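Local coordinates for uncharacterized protein (Bacteroides vulgatus, PDB 4QB7) that is probably a component of the fimbrium tip, part of the filamentous cell-surface appendages that mediate adhesion and biofilm formation, at residues Glu100-Glu104 with Val105-Gln109; Asn132-Lys135 with Asp136-Asp139. All coordinates share one frame; numbering follows the deposited sequence.

Interaction 1: residues Glu100-Glu104 with Val105-Gln109; sequences ESKPE and VGTDQ
Glu100 turns its carboxylate inward against the backbone N-H groups of Asp108 and Gln109, while Asp108 reaches back to Ser101, and the two acids together close the loop. CG of Glu100 stands opposite its own backbone N (chi1 179°), and a bend at chi2 then carries the carboxylate to the returning chain. Its oxygens divide the work. OE1 receives Gln109 N at 2.7 Å, on the syn side but somewhat out of the carboxylate plane. OE2 takes Asp108 N at 3.1 Å with its syn lone pair, and with its anti lone pair it accepts Lys102 N, 3.1 Å away. Three backbone N-H groups thus grip one buried carboxylate and hold its rotation; glutamate suits the place because its chain is long enough to reach both limbs.

Asp108 answers from the other limb. Its OD2 accepts Ser101 N at 2.9 Å from above the carboxylate plane, whereas Ser101 OG donates to the same oxygen from the syn side. The carboxylates of Glu100 and Asp108, their planes 37° apart, come close at OE2 and OD2; the donors around them probably offset the like charge. Lys102 NZ, donating to Ser101 OG, adds a positive charge nearby, and CB of Lys102 lies 3.4 Å from OG1 of Thr107.

At the loop's apex Lys102 O receives Gly106 N at 2.8 Å, with a weak bond from Val105 N beside it. Glycine suits position 106, where phi is positive.

The loop joins strand 90-97 to strand 111-113. Ile111 packs on Glu100 and Leu113 on Pro103, while Tyr96 and Asn66 bond to the backbone of Glu100 and the amide of Gln109 reaches back to Tyr99 O.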
loop_
_atom_site.group_PDB
_atom_site.type_symbol
_atom_site.label_atom_id
_atom_site.label_comp_id
_atom_site.label_asym_id
_atom_site.label_seq_id
_atom_site.Cartn_x
_atom_site.Cartn_y
_atom_site.Cartn_z
ATOM N N GLU A 100 5.635 -7.378 13.258
ATOM C CA GLU A 100 5.327 -8.804 13.117
ATOM C C GLU A 100 5.872 -9.562 14.329
ATOM O O GLU A 100 7.088 -9.616 14.505
ATOM C CB GLU A 100 5.946 -9.331 11.803
ATOM C CG GLU A 100 5.738 -10.810 11.527
ATOM C CD GLU A 100 4.298 -11.261 11.524
ATOM O OE1 GLU A 100 3.577 -10.924 10.561
ATOM O OE2 GLU A 100 3.880 -11.912 12.506
ATOM N N SER A 101 5.003 -10.122 15.183
ATOM C CA SER A 101 5.480 -10.831 16.392
ATOM C C SER A 101 5.953 -12.262 16.091
ATOM O O SER A 101 6.682 -12.834 16.902
ATOM C CB SER A 101 4.421 -10.849 17.491
ATOM O OG SER A 101 3.261 -11.550 17.085
ATOM N N LYS A 102 5.569 -12.820 14.928
ATOM C CA LYS A 102 5.943 -14.171 14.468
ATOM C C LYS A 102 6.707 -14.023 13.126
ATOM O O LYS A 102 6.154 -14.327 12.058
ATOM C CB LYS A 102 4.669 -15.046 14.327
ATOM C CG LYS A 102 3.741 -15.050 15.552
ATOM C CD LYS A 102 4.367 -15.707 16.798
ATOM C CE LYS A 102 3.456 -15.670 18.008
ATOM N NZ LYS A 102 3.455 -14.338 18.680
ATOM N N PRO A 103 7.952 -13.483 13.146
ATOM C CA PRO A 103 8.638 -13.154 11.884
ATOM C C PRO A 103 9.123 -14.344 11.049
ATOM O O PRO A 103 9.641 -14.143 9.946
ATOM C CB PRO A 103 9.832 -12.333 12.371
ATOM C CG PRO A 103 10.118 -12.849 13.712
ATOM C CD PRO A 103 8.764 -13.042 14.300
ATOM N N GLU A 104 9.017 -15.560 11.596
ATOM C CA GLU A 104 9.454 -16.758 10.906
ATOM C C GLU A 104 8.379 -17.269 9.971
ATOM O O GLU A 104 8.707 -17.968 9.017
ATOM C CB GLU A 104 9.838 -17.839 11.910
ATOM C CG GLU A 104 11.284 -17.759 12.331
ATOM C CD GLU A 104 11.764 -18.963 13.117
ATOM O OE1 GLU A 104 11.741 -20.088 12.566
ATOM O OE2 GLU A 104 12.197 -18.775 14.276
ATOM N N VAL A 105 7.104 -16.920 10.230
ATOM C CA VAL A 105 5.966 -17.395 9.441
ATOM C C VAL A 105 5.024 -16.271 8.958
ATOM O O VAL A 105 4.261 -16.497 8.013
ATOM C CB VAL A 105 5.161 -18.468 10.214
ATOM C CG1 VAL A 105 5.969 -19.749 10.365
ATOM C CG2 VAL A 105 4.692 -17.957 11.573
ATOM N N GLY A 106 5.041 -15.116 9.626
ATOM C CA GLY A 106 4.197 -13.980 9.257
ATOM C C GLY A 106 2.737 -14.100 9.639
ATOM O O GLY A 106 1.864 -13.756 8.851
ATOM N N THR A 107 2.462 -14.556 10.862
ATOM C CA THR A 107 1.121 -14.752 11.412
ATOM C C THR A 107 0.310 -13.448 11.432
ATOM O O THR A 107 -0.818 -13.413 10.940
ATOM C CB THR A 107 1.252 -15.336 12.829
ATOM O OG1 THR A 107 2.042 -16.518 12.767
ATOM C CG2 THR A 107 -0.077 -15.646 13.472
ATOM N N ASP A 108 0.883 -12.394 12.014
ATOM C CA ASP A 108 0.226 -11.115 12.209
ATOM C C ASP A 108 0.004 -10.324 10.932
ATOM O O ASP A 108 -1.113 -9.871 10.697
ATOM C CB ASP A 108 1.050 -10.240 13.178
ATOM C CG ASP A 108 1.361 -10.812 14.555
ATOM O OD1 ASP A 108 0.824 -11.890 14.889
ATOM O OD2 ASP A 108 2.120 -10.160 15.311
ATOM N N GLN A 109 1.077 -10.081 10.146
ATOM C CA GLN A 109 1.028 -9.167 9.006
ATOM C C GLN A 109 1.318 -9.791 7.661
ATOM O O GLN A 109 1.247 -9.082 6.657
ATOM C CB GLN A 109 2.053 -8.033 9.231
ATOM C CG GLN A 109 2.178 -7.478 10.661
ATOM C CD GLN A 109 0.929 -6.802 11.204
ATOM O OE1 GLN A 109 -0.071 -6.583 10.498
ATOM N NE2 GLN A 109 0.987 -6.385 12.463
#

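Interaction 2: residues Asn132-Lys135 with Asp136-Asp139; sequences NNWK and DMID. With SO4 (sulfate ion), chain R.
A type I' beta turn runs from Asn132 to Lys135, and the contact ties its first residue, Asn132, to Asp136, the residue that follows the turn. Lys135 N closes the turn on Asn132 O at 3.0 Å. Both central residues, Asn133 and Trp134, have positive phi; asparagine adopts that conformation more readily than most residues, whereas the bulky Trp134 is the less usual occupant.

A trans first torsion (chi1 179°) swings the Asn132 amide over to Asp136, where ND2 donates to OD1 over 2.9 Å. The bond is nearly straight and lies in the plane of the donating amide, yet it meets the carboxylate from above, the two groups being turned 63° against each other. Ser131 OG gives the other carboxylate oxygen, OD2, a weak bond.

Met137, present as selenomethionine, lies beside the edge of the Trp134 indole. Its CE comes 3.6 Å from Trp134 CE3, near the ring plane, and SE sits 5.3 Å from the centroid of the six-membered ring, a Met-aromatic contact at the edge. Both side chains pack on Leu268 of strand 259-270, and Trp134 NE1 bonds to Asp230 O.

Asn132 N donates to sulfate O1 at 2.8 Å, with a weaker bond to O2; the ion probably came from the crystallisation liquor. The segment is thus divided: the polar pair Asn132 and Asp136 has solvent access, whereas Trp134 and Met137 are buried, the indole with its N-H satisfied and its edge met by the selenomethionine methyl and selenium.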
loop_
_atom_site.group_PDB
_atom_site.type_symbol
_atom_site.label_atom_id
_atom_site.label_comp_id
_atom_site.label_asym_id
_atom_site.label_seq_id
_atom_site.Cartn_x
_atom_site.Cartn_y
_atom_site.Cartn_z
ATOM N N ASN A 132 -11.298 -10.463 4.210
ATOM C CA ASN A 132 -12.288 -9.479 4.675
ATOM C C ASN A 132 -12.530 -8.422 3.590
ATOM O O ASN A 132 -12.425 -7.232 3.842
ATOM C CB ASN A 132 -11.875 -8.855 6.031
ATOM C CG ASN A 132 -12.805 -7.799 6.616
ATOM O OD1 ASN A 132 -14.014 -7.719 6.323
ATOM N ND2 ASN A 132 -12.231 -6.925 7.430
ATOM N N ASN A 133 -12.834 -8.866 2.369
ATOM C CA ASN A 133 -13.120 -7.990 1.228
ATOM C C ASN A 133 -12.125 -6.827 1.066
ATOM O O ASN A 133 -12.542 -5.683 0.902
ATOM C CB ASN A 133 -14.554 -7.477 1.287
ATOM C CG ASN A 133 -15.498 -8.619 1.055
ATOM O OD1 ASN A 133 -16.281 -8.972 1.939
ATOM N ND2 ASN A 133 -15.357 -9.309 -0.097
ATOM N N TRP A 134 -10.801 -7.149 1.079
ATOM C CA TRP A 134 -9.668 -6.227 0.875
ATOM C C TRP A 134 -9.517 -5.165 1.978
ATOM O O TRP A 134 -8.744 -4.224 1.802
ATOM C CB TRP A 134 -9.784 -5.526 -0.499
ATOM C CG TRP A 134 -10.016 -6.483 -1.628
ATOM C CD1 TRP A 134 -11.220 -6.897 -2.122
ATOM C CD2 TRP A 134 -9.014 -7.234 -2.321
ATOM N NE1 TRP A 134 -11.028 -7.854 -3.092
ATOM C CE2 TRP A 134 -9.680 -8.080 -3.233
ATOM C CE3 TRP A 134 -7.615 -7.257 -2.276
ATOM C CZ2 TRP A 134 -8.990 -8.927 -4.105
ATOM C CZ3 TRP A 134 -6.931 -8.095 -3.137
ATOM C CH2 TRP A 134 -7.616 -8.919 -4.040
ATOM N N LYS A 135 -10.217 -5.318 3.108
ATOM C CA LYS A 135 -10.243 -4.307 4.164
ATOM C C LYS A 135 -9.188 -4.568 5.203
ATOM O O LYS A 135 -9.036 -3.761 6.114
ATOM C CB LYS A 135 -11.659 -4.193 4.793
ATOM C CG LYS A 135 -12.745 -3.945 3.722
ATOM C CD LYS A 135 -14.005 -3.257 4.199
ATOM C CE LYS A 135 -15.215 -3.591 3.352
ATOM N NZ LYS A 135 -15.879 -4.854 3.804
ATOM N N ASP A 136 -8.402 -5.642 5.037
ATOM C CA ASP A 136 -7.343 -6.015 5.974
ATOM C C ASP A 136 -5.927 -5.835 5.399
ATOM O O ASP A 136 -4.971 -6.268 6.042
ATOM C CB ASP A 136 -7.516 -7.487 6.380
ATOM C CG ASP A 136 -8.691 -7.813 7.277
ATOM O OD1 ASP A 136 -9.388 -6.860 7.717
ATOM O OD2 ASP A 136 -8.918 -9.028 7.540
HETATM N N MSE A 137 -5.782 -5.230 4.191
HETATM C CA MSE A 137 -4.486 -5.050 3.517
HETATM C C MSE A 137 -3.571 -4.224 4.388
HETATM O O MSE A 137 -4.021 -3.289 5.054
HETATM C CB MSE A 137 -4.633 -4.405 2.116
HETATM C CG MSE A 137 -5.602 -5.147 1.200
HETATM SE SE MSE A 137 -5.766 -4.337 -0.516
HETATM C CE MSE A 137 -4.627 -5.394 -1.469
ATOM N N ILE A 138 -2.301 -4.613 4.422
ATOM C CA ILE A 138 -1.281 -3.974 5.227
ATOM C C ILE A 138 -0.620 -2.834 4.450
ATOM O O ILE A 138 -0.248 -3.003 3.289
ATOM C CB ILE A 138 -0.258 -5.067 5.644
ATOM C CG1 ILE A 138 -0.901 -6.226 6.469
ATOM C CG2 ILE A 138 1.000 -4.490 6.287
ATOM C CD1 ILE A 138 -1.713 -5.855 7.689
ATOM N N ASP A 139 -0.475 -1.667 5.097
ATOM C CA ASP A 139 0.255 -0.527 4.534
ATOM C C ASP A 139 1.686 -0.665 5.076
ATOM O O ASP A 139 2.007 -0.130 6.144
ATOM C CB ASP A 139 -0.426 0.804 4.905
ATOM C CG ASP A 139 0.302 2.069 4.485
ATOM O OD1 ASP A 139 1.211 1.976 3.621
ATOM O OD2 ASP A 139 -0.038 3.166 5.025
HETATM S S SO4 R . -12.598 -13.692 3.714
HETATM O O1 SO4 R . -12.129 -13.033 4.932
HETATM O O2 SO4 R . -12.304 -12.912 2.485
HETATM O O3 SO4 R . -11.951 -15.000 3.622
HETATM O O4 SO4 R . -14.051 -13.846 3.825
#

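Overall arrangement
Both contacts are local, made within loops of a chain built of strands and loops with little helix, and they follow one another in sequence. Interaction 1 is a surface contact held mainly by polar bonds, its two carboxylates gathering backbone N-H groups across a loop between strands 90-97 and 111-113. Interaction 2, partly buried, lies between strands 123-127 and 141-143 and combines one amide-carboxylate bond with apolar packing of Trp134 and Met137 against strand 259-270. Their centres are about 16 Å apart, but the loops meet where Gln109 OE1 of interaction 1 packs 3.3 Å from Ile138 CD1 of interaction 2. Strands 90-97 and 141-143, which flank the pair, are themselves antiparallel neighbours in one sheet.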